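Local structure of RNA-directed RNA polymerase (Infectious pancreatic necrosis virus, 3ZED) at residues K39-D43 with S163-L168; A155-S161 with K305-Q311; M419-L423 with A444-A448; Q570-P576 with V681-P686; Q731-L735 with Q768-M772. The protein probably catalyses RNA-templated synthesis of RNA from ribonucleoside triphosphates, and is probably found both free and covalently attached to the viral genomic RNA. All coordinates share one frame; numbering follows the deposited sequence.

Contact 1 of 5, residues K39-D43 with S163-L168; sequences KDPLD and SYSGQL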
# COMPACT_ATOMS: atom_id res chain seq x y z
N LYS B 39 26.39 18.80 3.83
CA LYS B 39 25.58 19.71 4.63
C LYS B 39 24.34 20.06 3.79
O LYS B 39 24.45 20.16 2.55
CB LYS B 39 26.37 20.97 5.03
CG LYS B 39 27.54 20.70 5.98
CD LYS B 39 28.47 21.90 6.09
CE LYS B 39 29.80 21.59 6.76
NZ LYS B 39 29.69 21.58 8.25
N ASP B 40 23.16 20.11 4.42
CA ASP B 40 21.92 20.35 3.71
C ASP B 40 21.56 21.83 3.75
O ASP B 40 21.13 22.30 4.81
CB ASP B 40 20.79 19.48 4.30
CG ASP B 40 19.55 19.39 3.44
OD1 ASP B 40 19.34 20.27 2.58
OD2 ASP B 40 18.77 18.44 3.64
N PRO B 41 21.69 22.59 2.63
CA PRO B 41 21.38 24.03 2.67
C PRO B 41 19.89 24.34 2.81
O PRO B 41 19.56 25.48 3.07
CB PRO B 41 21.93 24.56 1.35
CG PRO B 41 21.90 23.41 0.44
CD PRO B 41 22.17 22.18 1.29
N LEU B 42 19.00 23.34 2.65
CA LEU B 42 17.55 23.59 2.77
C LEU B 42 16.97 23.02 4.09
O LEU B 42 15.76 22.83 4.16
CB LEU B 42 16.77 23.01 1.56
CG LEU B 42 17.24 23.35 0.12
CD1 LEU B 42 16.44 22.54 -0.91
CD2 LEU B 42 17.17 24.84 -0.17
N ASP B 43 17.81 22.80 5.13
CA ASP B 43 17.36 22.24 6.42
C ASP B 43 16.74 23.30 7.37
O ASP B 43 16.60 23.04 8.58
CB ASP B 43 18.51 21.48 7.13
CG ASP B 43 19.66 22.32 7.66
OD1 ASP B 43 19.71 23.54 7.36
OD2 ASP B 43 20.51 21.77 8.39
N SER B 163 17.37 13.20 3.07
CA SER B 163 17.59 14.57 3.54
C SER B 163 16.38 15.46 3.27
O SER B 163 15.46 15.02 2.59
CB SER B 163 18.82 15.17 2.86
OG SER B 163 18.66 15.34 1.46
N TYR B 164 16.40 16.70 3.80
CA TYR B 164 15.34 17.69 3.55
C TYR B 164 15.32 18.06 2.06
O TYR B 164 14.26 18.07 1.46
CB TYR B 164 15.52 18.95 4.41
CG TYR B 164 15.01 18.84 5.83
CD1 TYR B 164 13.64 18.76 6.09
CD2 TYR B 164 15.88 18.90 6.92
CE1 TYR B 164 13.16 18.70 7.40
CE2 TYR B 164 15.41 18.85 8.23
CZ TYR B 164 14.05 18.76 8.46
OH TYR B 164 13.60 18.72 9.76
N SER B 165 16.51 18.30 1.45
CA SER B 165 16.65 18.61 0.03
C SER B 165 16.06 17.47 -0.82
O SER B 165 15.31 17.74 -1.77
CB SER B 165 18.12 18.84 -0.34
OG SER B 165 18.57 20.12 0.08
N GLY B 166 16.40 16.23 -0.46
CA GLY B 166 15.87 15.03 -1.11
C GLY B 166 14.35 15.02 -1.10
O GLY B 166 13.74 14.89 -2.16
N GLN B 167 13.73 15.27 0.11
CA GLN B 167 12.28 15.33 0.32
C GLN B 167 11.63 16.46 -0.49
O GLN B 167 10.59 16.24 -1.10
CB GLN B 167 11.94 15.53 1.82
CG GLN B 167 12.21 14.31 2.70
CD GLN B 167 11.56 14.48 4.04
OE1 GLN B 167 12.14 15.06 4.96
NE2 GLN B 167 10.33 14.02 4.18
N LEU B 168 12.25 17.65 -0.48
CA LEU B 168 11.74 18.84 -1.18
C LEU B 168 11.79 18.66 -2.71
O LEU B 168 10.81 18.98 -3.38
CB LEU B 168 12.52 20.09 -0.73
CG LEU B 168 12.27 20.52 0.73
CD1 LEU B 168 13.32 21.52 1.20
CD2 LEU B 168 10.88 21.09 0.92

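Contact 2 of 5, residues A155-S161 with K305-Q311; sequences ATLQYGS and KGERYTQ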
# COMPACT_ATOMS: atom_id res chain seq x y z
N ALA B 155 29.58 0.97 -2.47
CA ALA B 155 30.21 2.21 -2.92
C ALA B 155 29.23 3.26 -3.48
O ALA B 155 29.54 4.43 -3.39
CB ALA B 155 31.26 1.90 -3.98
N THR B 156 28.07 2.85 -4.04
CA THR B 156 27.16 3.81 -4.70
C THR B 156 25.80 3.98 -4.03
O THR B 156 25.12 4.97 -4.31
CB THR B 156 26.96 3.43 -6.16
OG1 THR B 156 26.34 2.14 -6.21
CG2 THR B 156 28.28 3.44 -6.95
N LEU B 157 25.40 3.04 -3.16
CA LEU B 157 24.13 3.12 -2.46
C LEU B 157 24.32 3.55 -1.00
O LEU B 157 25.43 3.57 -0.48
CB LEU B 157 23.34 1.77 -2.51
CG LEU B 157 23.05 1.14 -3.88
CD1 LEU B 157 22.29 -0.15 -3.73
CD2 LEU B 157 22.30 2.10 -4.83
N GLN B 158 23.21 3.89 -0.35
CA GLN B 158 23.17 4.23 1.06
C GLN B 158 21.78 3.94 1.61
O GLN B 158 20.80 4.50 1.12
CB GLN B 158 23.55 5.71 1.30
CG GLN B 158 23.53 6.11 2.78
CD GLN B 158 24.50 5.30 3.60
OE1 GLN B 158 25.72 5.38 3.41
NE2 GLN B 158 23.99 4.47 4.51
N TYR B 159 21.70 3.07 2.62
CA TYR B 159 20.43 2.87 3.30
C TYR B 159 20.28 4.01 4.31
O TYR B 159 21.24 4.35 5.01
CB TYR B 159 20.30 1.49 3.97
CG TYR B 159 18.98 1.35 4.70
CD1 TYR B 159 17.80 1.10 4.00
CD2 TYR B 159 18.89 1.59 6.07
CE1 TYR B 159 16.57 1.04 4.65
CE2 TYR B 159 17.65 1.56 6.73
CZ TYR B 159 16.50 1.27 6.02
OH TYR B 159 15.29 1.19 6.67
N GLY B 160 19.09 4.59 4.34
CA GLY B 160 18.81 5.69 5.25
C GLY B 160 17.55 6.45 4.91
O GLY B 160 16.83 6.08 3.98
N SER B 161 17.30 7.54 5.64
CA SER B 161 16.10 8.36 5.52
C SER B 161 16.36 9.69 4.75
O SER B 161 15.65 10.68 4.95
CB SER B 161 15.51 8.62 6.91
OG SER B 161 16.49 9.09 7.81
N LYS B 305 11.08 8.37 3.83
CA LYS B 305 11.10 6.90 3.79
C LYS B 305 12.53 6.34 3.82
O LYS B 305 13.40 6.80 3.07
CB LYS B 305 10.37 6.42 2.52
CG LYS B 305 10.01 4.95 2.53
CD LYS B 305 9.13 4.60 1.34
CE LYS B 305 8.54 3.21 1.47
NZ LYS B 305 9.55 2.16 1.19
N GLY B 306 12.76 5.34 4.69
CA GLY B 306 14.03 4.63 4.80
C GLY B 306 14.18 3.71 3.61
O GLY B 306 13.32 2.85 3.38
N GLU B 307 15.19 3.93 2.78
CA GLU B 307 15.43 3.14 1.57
C GLU B 307 16.89 3.09 1.19
O GLU B 307 17.69 3.84 1.75
CB GLU B 307 14.65 3.75 0.39
CG GLU B 307 13.37 3.00 0.13
CD GLU B 307 12.40 3.68 -0.80
OE1 GLU B 307 12.80 4.66 -1.48
OE2 GLU B 307 11.25 3.22 -0.86
N ARG B 308 17.23 2.25 0.22
CA ARG B 308 18.58 2.14 -0.30
C ARG B 308 18.64 3.10 -1.48
O ARG B 308 18.29 2.77 -2.62
CB ARG B 308 18.96 0.67 -0.61
CG ARG B 308 19.18 -0.11 0.71
CD ARG B 308 19.20 -1.63 0.68
NE ARG B 308 17.87 -2.19 0.79
CZ ARG B 308 17.42 -2.95 1.78
NH1 ARG B 308 18.20 -3.27 2.80
NH2 ARG B 308 16.18 -3.38 1.77
N TYR B 309 18.98 4.36 -1.15
CA TYR B 309 19.11 5.47 -2.09
C TYR B 309 20.47 5.48 -2.76
O TYR B 309 21.44 4.95 -2.21
CB TYR B 309 18.90 6.80 -1.35
CG TYR B 309 17.50 6.98 -0.82
CD1 TYR B 309 16.43 7.20 -1.69
CD2 TYR B 309 17.24 6.97 0.54
CE1 TYR B 309 15.14 7.36 -1.21
CE2 TYR B 309 15.95 7.14 1.03
CZ TYR B 309 14.90 7.34 0.15
OH TYR B 309 13.61 7.52 0.59
N THR B 310 20.55 6.11 -3.93
CA THR B 310 21.80 6.32 -4.66
C THR B 310 22.51 7.47 -3.95
O THR B 310 21.88 8.51 -3.74
CB THR B 310 21.48 6.56 -6.15
OG1 THR B 310 21.15 5.30 -6.72
CG2 THR B 310 22.62 7.13 -6.92
N GLN B 311 23.79 7.28 -3.53
CA GLN B 311 24.59 8.32 -2.86
C GLN B 311 24.65 9.62 -3.67
O GLN B 311 24.43 10.69 -3.13
CB GLN B 311 26.01 7.84 -2.59
CG GLN B 311 26.12 6.79 -1.49
CD GLN B 311 27.52 6.27 -1.39
OE1 GLN B 311 28.49 6.94 -1.73
NE2 GLN B 311 27.68 5.07 -0.90

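Contact 3 of 5, residues M419-L423 with A444-A448; sequences MYYLL and AMNVA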
# COMPACT_ATOMS: atom_id res chain seq x y z
N MET B 419 -14.36 4.26 -3.95
CA MET B 419 -15.38 4.31 -2.88
C MET B 419 -16.73 3.84 -3.41
O MET B 419 -17.44 3.10 -2.72
CB MET B 419 -15.50 5.73 -2.28
CG MET B 419 -14.40 6.05 -1.29
SD MET B 419 -14.43 4.99 0.17
CE MET B 419 -13.54 6.02 1.34
N TYR B 420 -17.07 4.24 -4.66
CA TYR B 420 -18.30 3.80 -5.32
C TYR B 420 -18.30 2.27 -5.45
O TYR B 420 -19.28 1.62 -5.11
CB TYR B 420 -18.42 4.48 -6.70
CG TYR B 420 -19.60 3.99 -7.51
CD1 TYR B 420 -20.86 4.58 -7.37
CD2 TYR B 420 -19.46 2.94 -8.42
CE1 TYR B 420 -21.96 4.11 -8.09
CE2 TYR B 420 -20.56 2.46 -9.13
CZ TYR B 420 -21.80 3.05 -8.97
OH TYR B 420 -22.88 2.60 -9.69
N TYR B 421 -17.18 1.69 -5.95
CA TYR B 421 -17.02 0.25 -6.15
C TYR B 421 -17.14 -0.52 -4.83
O TYR B 421 -17.86 -1.52 -4.77
CB TYR B 421 -15.67 -0.04 -6.83
CG TYR B 421 -15.43 -1.52 -7.06
CD1 TYR B 421 -16.22 -2.24 -7.95
CD2 TYR B 421 -14.41 -2.18 -6.40
CE1 TYR B 421 -16.02 -3.60 -8.15
CE2 TYR B 421 -14.18 -3.54 -6.60
CZ TYR B 421 -15.00 -4.25 -7.47
OH TYR B 421 -14.77 -5.58 -7.69
N LEU B 422 -16.48 -0.04 -3.76
CA LEU B 422 -16.54 -0.69 -2.44
C LEU B 422 -17.95 -0.64 -1.83
O LEU B 422 -18.40 -1.63 -1.27
CB LEU B 422 -15.54 -0.04 -1.47
CG LEU B 422 -14.02 -0.20 -1.78
CD1 LEU B 422 -13.20 0.58 -0.79
CD2 LEU B 422 -13.57 -1.66 -1.70
N LEU B 423 -18.66 0.50 -1.95
CA LEU B 423 -19.99 0.66 -1.36
C LEU B 423 -21.08 -0.05 -2.15
O LEU B 423 -22.06 -0.46 -1.54
CB LEU B 423 -20.36 2.14 -1.16
CG LEU B 423 -20.11 2.70 0.25
CD1 LEU B 423 -18.61 2.73 0.59
CD2 LEU B 423 -20.71 4.09 0.39
N ALA B 444 -17.68 8.69 2.92
CA ALA B 444 -17.00 7.92 1.87
C ALA B 444 -17.00 8.60 0.51
O ALA B 444 -15.95 8.67 -0.13
CB ALA B 444 -17.62 6.53 1.76
N MET B 445 -18.17 9.11 0.06
CA MET B 445 -18.30 9.68 -1.28
C MET B 445 -17.99 11.15 -1.39
O MET B 445 -17.44 11.58 -2.40
CB MET B 445 -19.74 9.46 -1.83
CG MET B 445 -20.20 7.99 -1.87
SD MET B 445 -19.04 6.79 -2.60
CE MET B 445 -18.93 7.40 -4.26
N ASN B 446 -18.40 11.94 -0.41
CA ASN B 446 -18.33 13.38 -0.54
C ASN B 446 -17.17 14.05 0.17
O ASN B 446 -16.86 15.18 -0.19
CB ASN B 446 -19.65 13.99 -0.04
CG ASN B 446 -20.88 13.44 -0.72
OD1 ASN B 446 -21.65 12.70 -0.12
ND2 ASN B 446 -21.13 13.80 -1.96
N VAL B 447 -16.57 13.42 1.19
CA VAL B 447 -15.51 14.11 1.94
C VAL B 447 -14.17 13.36 1.92
O VAL B 447 -13.15 13.98 1.61
CB VAL B 447 -15.97 14.41 3.40
CG1 VAL B 447 -14.85 15.01 4.25
CG2 VAL B 447 -17.22 15.30 3.43
N ALA B 448 -14.16 12.07 2.29
CA ALA B 448 -12.94 11.27 2.42
C ALA B 448 -11.95 11.40 1.24
O ALA B 448 -10.79 11.62 1.53
CB ALA B 448 -13.28 9.79 2.64

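Contact 4 of 5, residues Q570-P576 with V681-P686; sequences QMEMFVP and VDINTP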
# COMPACT_ATOMS: atom_id res chain seq x y z
N GLN B 570 14.55 -31.13 -8.44
CA GLN B 570 14.07 -31.95 -7.33
C GLN B 570 12.55 -31.85 -7.19
O GLN B 570 11.91 -32.86 -6.99
CB GLN B 570 14.73 -31.52 -6.00
CG GLN B 570 14.36 -32.44 -4.81
CD GLN B 570 15.02 -32.05 -3.51
OE1 GLN B 570 15.51 -30.94 -3.31
NE2 GLN B 570 15.03 -32.95 -2.59
N MET B 571 12.00 -30.65 -7.28
CA MET B 571 10.59 -30.39 -7.09
C MET B 571 9.80 -30.39 -8.39
O MET B 571 8.57 -30.50 -8.34
CB MET B 571 10.40 -29.06 -6.35
CG MET B 571 11.02 -29.07 -4.96
SD MET B 571 10.52 -27.65 -4.01
CE MET B 571 8.89 -28.19 -3.44
N GLU B 572 10.51 -30.31 -9.54
CA GLU B 572 9.95 -30.32 -10.91
C GLU B 572 8.97 -29.15 -11.08
O GLU B 572 7.85 -29.31 -11.58
CB GLU B 572 9.29 -31.65 -11.26
CG GLU B 572 10.29 -32.75 -11.58
CD GLU B 572 9.60 -33.99 -12.09
OE1 GLU B 572 9.34 -34.04 -13.32
OE2 GLU B 572 9.21 -34.85 -11.26
N MET B 573 9.43 -27.98 -10.66
CA MET B 573 8.66 -26.77 -10.73
C MET B 573 9.55 -25.57 -10.65
O MET B 573 10.73 -25.67 -10.29
CB MET B 573 7.59 -26.72 -9.61
CG MET B 573 8.14 -26.76 -8.20
SD MET B 573 6.84 -27.20 -7.00
CE MET B 573 6.40 -25.59 -6.48
N PHE B 574 8.97 -24.42 -11.01
CA PHE B 574 9.63 -23.13 -10.87
C PHE B 574 9.43 -22.67 -9.43
O PHE B 574 8.36 -22.87 -8.84
CB PHE B 574 9.07 -22.10 -11.85
CG PHE B 574 9.54 -22.34 -13.26
CD1 PHE B 574 10.72 -21.78 -13.72
CD2 PHE B 574 8.79 -23.12 -14.13
CE1 PHE B 574 11.15 -21.99 -15.04
CE2 PHE B 574 9.23 -23.35 -15.44
CZ PHE B 574 10.41 -22.79 -15.88
N VAL B 575 10.49 -22.09 -8.88
CA VAL B 575 10.50 -21.56 -7.51
C VAL B 575 10.95 -20.09 -7.56
O VAL B 575 11.68 -19.72 -8.48
CB VAL B 575 11.38 -22.42 -6.55
CG1 VAL B 575 10.82 -23.84 -6.43
CG2 VAL B 575 12.84 -22.44 -7.00
N PRO B 576 10.55 -19.22 -6.61
CA PRO B 576 11.01 -17.84 -6.68
C PRO B 576 12.40 -17.63 -6.10
O PRO B 576 12.81 -18.28 -5.13
CB PRO B 576 9.98 -17.08 -5.85
CG PRO B 576 9.55 -18.07 -4.81
CD PRO B 576 9.65 -19.43 -5.44
N VAL B 681 12.65 -26.75 0.34
CA VAL B 681 11.58 -27.62 -0.14
C VAL B 681 10.26 -27.15 0.54
O VAL B 681 9.28 -26.95 -0.16
CB VAL B 681 11.87 -29.14 0.12
CG1 VAL B 681 10.63 -30.01 -0.11
CG2 VAL B 681 13.03 -29.63 -0.75
N ASP B 682 10.28 -26.94 1.88
CA ASP B 682 9.09 -26.53 2.67
C ASP B 682 8.51 -25.17 2.24
O ASP B 682 7.29 -25.07 2.12
CB ASP B 682 9.40 -26.47 4.18
CG ASP B 682 9.77 -27.79 4.84
OD1 ASP B 682 9.61 -28.86 4.20
OD2 ASP B 682 10.27 -27.75 5.99
N ILE B 683 9.35 -24.16 1.99
CA ILE B 683 8.84 -22.84 1.61
C ILE B 683 8.21 -22.87 0.20
O ILE B 683 7.46 -21.97 -0.16
CB ILE B 683 9.92 -21.72 1.75
CG1 ILE B 683 11.10 -21.89 0.77
CG2 ILE B 683 10.38 -21.60 3.19
CD1 ILE B 683 12.04 -20.70 0.64
N ASN B 684 8.50 -23.93 -0.59
CA ASN B 684 8.01 -24.06 -1.95
C ASN B 684 6.97 -25.14 -2.10
O ASN B 684 6.47 -25.34 -3.21
CB ASN B 684 9.18 -24.33 -2.89
CG ASN B 684 9.94 -23.08 -3.18
OD1 ASN B 684 9.37 -22.07 -3.63
ND2 ASN B 684 11.23 -23.10 -2.92
N THR B 685 6.61 -25.81 -1.00
CA THR B 685 5.64 -26.91 -1.05
C THR B 685 4.21 -26.38 -1.19
O THR B 685 3.74 -25.62 -0.33
CB THR B 685 5.83 -27.83 0.16
OG1 THR B 685 7.12 -28.40 0.04
CG2 THR B 685 4.77 -28.97 0.23
N PRO B 686 3.52 -26.76 -2.29
CA PRO B 686 2.12 -26.33 -2.45
C PRO B 686 1.20 -27.15 -1.57
O PRO B 686 1.44 -28.33 -1.36
CB PRO B 686 1.82 -26.56 -3.94
CG PRO B 686 2.96 -27.36 -4.48
CD PRO B 686 3.94 -27.64 -3.40
O HOH W 1 12.69 -20.62 -3.73

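Contact 5 of 5, residues Q731-L735 with Q768-M772; sequences QRTKL and QQLLM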
# COMPACT_ATOMS: atom_id res chain seq x y z
N GLN B 731 -25.26 9.63 -8.14
CA GLN B 731 -25.81 10.99 -8.13
C GLN B 731 -25.10 11.84 -7.06
O GLN B 731 -24.79 13.02 -7.30
CB GLN B 731 -27.33 10.96 -7.89
CG GLN B 731 -28.13 10.41 -9.07
CD GLN B 731 -29.60 10.16 -8.75
OE1 GLN B 731 -30.13 10.58 -7.72
NE2 GLN B 731 -30.30 9.47 -9.64
N ARG B 732 -24.79 11.20 -5.90
CA ARG B 732 -24.09 11.75 -4.74
C ARG B 732 -22.70 12.35 -5.13
O ARG B 732 -22.26 13.32 -4.51
CB ARG B 732 -23.93 10.64 -3.67
CG ARG B 732 -23.34 11.08 -2.34
CD ARG B 732 -23.40 9.97 -1.29
NE ARG B 732 -24.73 9.83 -0.68
CZ ARG B 732 -25.20 10.59 0.30
NH1 ARG B 732 -24.49 11.63 0.74
NH2 ARG B 732 -26.39 10.35 0.82
N THR B 733 -22.06 11.80 -6.18
CA THR B 733 -20.75 12.27 -6.66
C THR B 733 -20.87 13.54 -7.51
O THR B 733 -19.86 14.20 -7.73
CB THR B 733 -19.99 11.17 -7.45
OG1 THR B 733 -20.60 10.97 -8.73
CG2 THR B 733 -19.88 9.86 -6.69
N LYS B 734 -22.09 13.87 -7.95
CA LYS B 734 -22.38 15.01 -8.83
C LYS B 734 -23.09 16.17 -8.13
O LYS B 734 -22.95 17.31 -8.58
CB LYS B 734 -23.24 14.54 -10.02
CG LYS B 734 -22.53 13.55 -10.95
CD LYS B 734 -23.52 12.57 -11.56
CE LYS B 734 -22.87 11.63 -12.54
NZ LYS B 734 -23.85 10.67 -13.09
N LEU B 735 -23.85 15.93 -7.06
CA LEU B 735 -24.62 16.99 -6.38
C LEU B 735 -23.81 17.75 -5.32
O LEU B 735 -23.01 17.14 -4.60
CB LEU B 735 -25.86 16.39 -5.74
CG LEU B 735 -26.99 15.97 -6.69
CD1 LEU B 735 -27.80 14.83 -6.09
CD2 LEU B 735 -27.90 17.15 -7.02
N GLN B 768 -34.84 12.57 -7.72
CA GLN B 768 -33.53 13.22 -7.60
C GLN B 768 -32.89 13.45 -8.98
O GLN B 768 -32.24 14.47 -9.17
CB GLN B 768 -32.61 12.41 -6.69
CG GLN B 768 -31.48 13.24 -6.09
CD GLN B 768 -30.81 12.56 -4.93
OE1 GLN B 768 -31.20 12.74 -3.76
NE2 GLN B 768 -29.80 11.76 -5.21
N GLN B 769 -33.10 12.53 -9.94
CA GLN B 769 -32.58 12.66 -11.31
C GLN B 769 -33.18 13.89 -12.00
O GLN B 769 -32.47 14.58 -12.73
CB GLN B 769 -32.89 11.38 -12.12
CG GLN B 769 -32.04 11.21 -13.37
CD GLN B 769 -30.62 10.81 -13.06
OE1 GLN B 769 -30.32 9.67 -12.68
NE2 GLN B 769 -29.70 11.76 -13.22
N LEU B 770 -34.48 14.18 -11.72
CA LEU B 770 -35.20 15.33 -12.27
C LEU B 770 -34.66 16.65 -11.75
O LEU B 770 -34.46 17.56 -12.56
CB LEU B 770 -36.72 15.26 -11.99
CG LEU B 770 -37.53 14.15 -12.66
CD1 LEU B 770 -38.92 14.10 -12.07
CD2 LEU B 770 -37.61 14.35 -14.17
N LEU B 771 -34.43 16.78 -10.42
CA LEU B 771 -33.92 18.03 -9.84
C LEU B 771 -32.46 18.31 -10.26
O LEU B 771 -32.00 19.45 -10.12
CB LEU B 771 -34.07 18.11 -8.30
CG LEU B 771 -33.55 16.96 -7.43
CD1 LEU B 771 -32.13 17.24 -6.93
CD2 LEU B 771 -34.48 16.73 -6.24
N MET B 772 -31.77 17.30 -10.84
CA MET B 772 -30.39 17.42 -11.33
C MET B 772 -30.31 18.18 -12.67
O MET B 772 -29.21 18.47 -13.13
CB MET B 772 -29.73 16.04 -11.43
CG MET B 772 -29.32 15.49 -10.08
SD MET B 772 -28.51 13.88 -10.14
CE MET B 772 -26.89 14.36 -10.55

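Contact 1 of 5, residues K39-D43 with S163-L168
Asp40 turns its carboxylate onto the first turn of helix 164-179, and both of its oxygens are engaged there. OD1 accepts from Ser165 OG at 2.6 Å, a short bond met on the syn side though 32° out of the carboxylate plane. OD2 offers its syn lone pair to Ser165 N at 3.2 Å. Tyr164 N also lies 2.9 Å from Asp40 OD2, but the bond is weak, since its angle at the hydrogen is only 120°. With CG anti to the backbone N (chi1 -166°), the acid is carried across to the helix while its own loop stays bound to it: Leu42 N reaches Asp40 OD1 at 3.1 Å from the other face of the carboxylate, closing an Asx turn inside the type I beta turn Asp40-Asp43. A negative charge beside the opening N-H groups of a helix is probably stabilised by the helix dipole. Ser163 is the N-cap proper; its OG accepts from Gly166 N at 3.1 Å and also bonds Asp315.

Leu42 has the largest buried patch. Its CD1 lies 3.4 Å from Ser165 OG, and its CB is 3.8 Å from Leu168 CD1. Tyr164 meets the end of the turn obliquely, its ring atom CD2 lying 3.7 Å from Asp43 CA.

The loop, which leads into helix 45-54, is thereby held on the start of helix 164-179; Phe51 of helix 45-54 touches both Leu42 and Leu168. Strand 456-459 lies against the same helical turn, with Leu459 contacting Tyr164, Gln167 and Leu168.

Contact 2 of 5, residues A155-S161 with K305-Q311
Gln158 pairs with Tyr309 in an antiparallel beta ladder joining strand 157-160 to strand 299-310, the short strand axes running at 143°. Backbone bonds define the register. Gln158 N donates to Tyr309 O at 2.8 Å, and Tyr309 N answers to Gln158 O; Gly160 and Glu307 form the second hydrogen-bonded pair, with Glu307 N on Gly160 O at 3.0 Å. Between them Tyr159 and Arg308 make a non-hydrogen-bonded pair, where Tyr159 CA approaches Glu307 O at 3.3 Å as a CA-H...O contact.

Side-chain packing follows this register. Arg308 CG sits at the edge of the Tyr159 ring, 3.8 Å from CD1. The guanidinium goes on to bond Tyr589 O and Glu661, and Tyr159 OH bonds Glu594, which ties this face to residues of the thumb. On the other face Gly160 O lies at the edge of the Tyr309 ring, 3.3 Å from CE2.

Gln311 supplies the remaining polar grip, where helix 143-156 passes into the strand. Its backbone N holds Thr156 O at 2.8 Å. Its side-chain NE2 donates to Leu157 O at 2.7 Å; the acceptor lies in the Gln311 amide plane, but NE2 stands 42° above the Leu157 carbonyl plane.

Contact 3 of 5, residues M419-L423 with A444-A448
Met419 lays its side chain along Ala444: CG comes within 3.3 Å of Ala444 O, and SD lies 3.9 Å from Ala444 CB. A bend at chi2 (-64°) brings the sulfur alongside this alanine and leaves the terminal methyl, CE, reaching onward to Ala448 CB at 4.0 Å. One methionine therefore spans a whole turn of the opposing helix.

Met445 answers from the other helix. Its CB does not point at the partner, but bends at chi2 and chi3 (-62°) curl the chain back. SD then rests 3.7 Å from Met419 CB, and CE covers the backbone of the next residue, 3.7 Å from Tyr420 N, and touches Tyr420 CB at 3.8 Å. The Tyr420 ring leads away from this interface, and its OH bonds Glu195. Leu423, one turn after Met419, completes the apolar patch with CD1 at 4.1 Å from Ala444 CB.

The contact is mainly apolar: every touching residue is buried, and apart from backbone N and O atoms brushed by the methionines the pairs are carbon or sulfur against carbon. The local axes pass 10.5 Å apart at 145°, so helices 412-426 and 438-452, consecutive in the chain, form a roughly antiparallel helical hairpin. The second helix widens into a pi-type turn at 444-447.

Helix 326-340 closes one side through Val335, on Met419 and Leu423, and Leu332, on Ala448. Helix 724-732 packs Leu729 on Tyr420, Leu423 and Met445, while helix 194-204 borders Tyr420.

Contact 4 of 5, residues Q570-P576 with V681-P686
Asn684 sits where Met571, Val575 and Pro576 converge, and most of what it meets there is apolar. Val575 CG1 packs against its amide, 3.5 Å from Asn684 CG, the two side chains crossing at about a right angle. Met571 comes in nearer the backbone, with SD at 3.8 Å from Asn684 CB. Val681 adds a further patch against Met571 CE and the end of Gln570, whose OE1 is bonded to Asn677.

A second group of contacts puts carbon against carbonyl oxygen. Met573 CE approaches Asn684 O at 3.3 Å; its chi1 of 60° and a bend at chi3 bring the methyl there. Met571 CE lies 3.5 Å from Val681 O, and Pro576 CD is 3.2 Å from Asn684 OD1. A G1 beta bulge, in which Glu572 and Met573 both face Ser568, leads into strand 573-578, an outer strand of the three-stranded sheet of the thumb.

Hydrogen bonding is local or indirect. Val681 O accepts from Asn684 N and, from the opposite face of its plane, from Thr685 OG1 at 2.6 Å. A water donates to Pro576 O at 2.7 Å and accepts from Asn684 ND2 at 3.0 Å; ND2 also bonds Leu680 O.

The chemistry implies that segments 570-576 and 681-686 are joined mainly by apolar and carbon-to-oxygen contacts, with a water bridging Pro576 O and Asn684 ND2, and methionine methyls set against the carbonyl oxygens.

Contact 5 of 5, residues Q731-L735 with Q768-M772
Gln731 reaches between Gln768 and Gln769 and offers each a different end of its amide. An extended chain from a CG anti to the carbonyl carbon (chi1 -71°) carries the amide to the partner helix. There OE1 accepts from Gln768 NE2 at 2.8 Å; the donor lies in the Gln731 carbonyl plane, although the two amides are turned 63° apart. On the other end Gln731 NE2 makes a weak bond to Gln769 OE1 at 3.0 Å, with the amide planes 80° apart, and another weak one to Ala765 O.

Met772 packs against the aliphatic stem of Gln731. Its SD is 3.7 Å from Gln731 CG, the chains crossing at a slant, and a bend at chi3 takes CE to Lys734 CB at 3.7 Å. Lys734 crosses it at about a right angle and sends NZ to Asp730. Leu735 also meets Met772 nearly perpendicularly, CD2 to CG at 3.8 Å, while Leu735 CD1 touches Gln768 NE2 at 3.8 Å.

Helices 724-732 and 757-771 thus meet at their C-terminal ends, glutamine amides hydrogen-bonded beside an apolar patch. This is a packing of helix ends in the largely helical C-terminal part of the polymerase, with helix 740-752 contacting both Leu735 and Gln768.

In the fold
From the N terminus, contact 1 closes a loop of over a hundred residues when helix 164-179 returns to loop 39-43. Contact 2 opens inside that loop, just before this helix, and closes at strand 299-310, so the two cross; strand 157-160 and helix 164-179 follow directly in the chain. Contact 3 is a short closure, joining successive helices within the palm on the far side of the chain's centre from contact 2. Contact 4 closes a long, mainly helical loop in the thumb, separate from the rest. Contact 5 joins C-terminal helices and touches contact 3 through Asn446 and Arg732, linking the C-terminal part to the catalytic part.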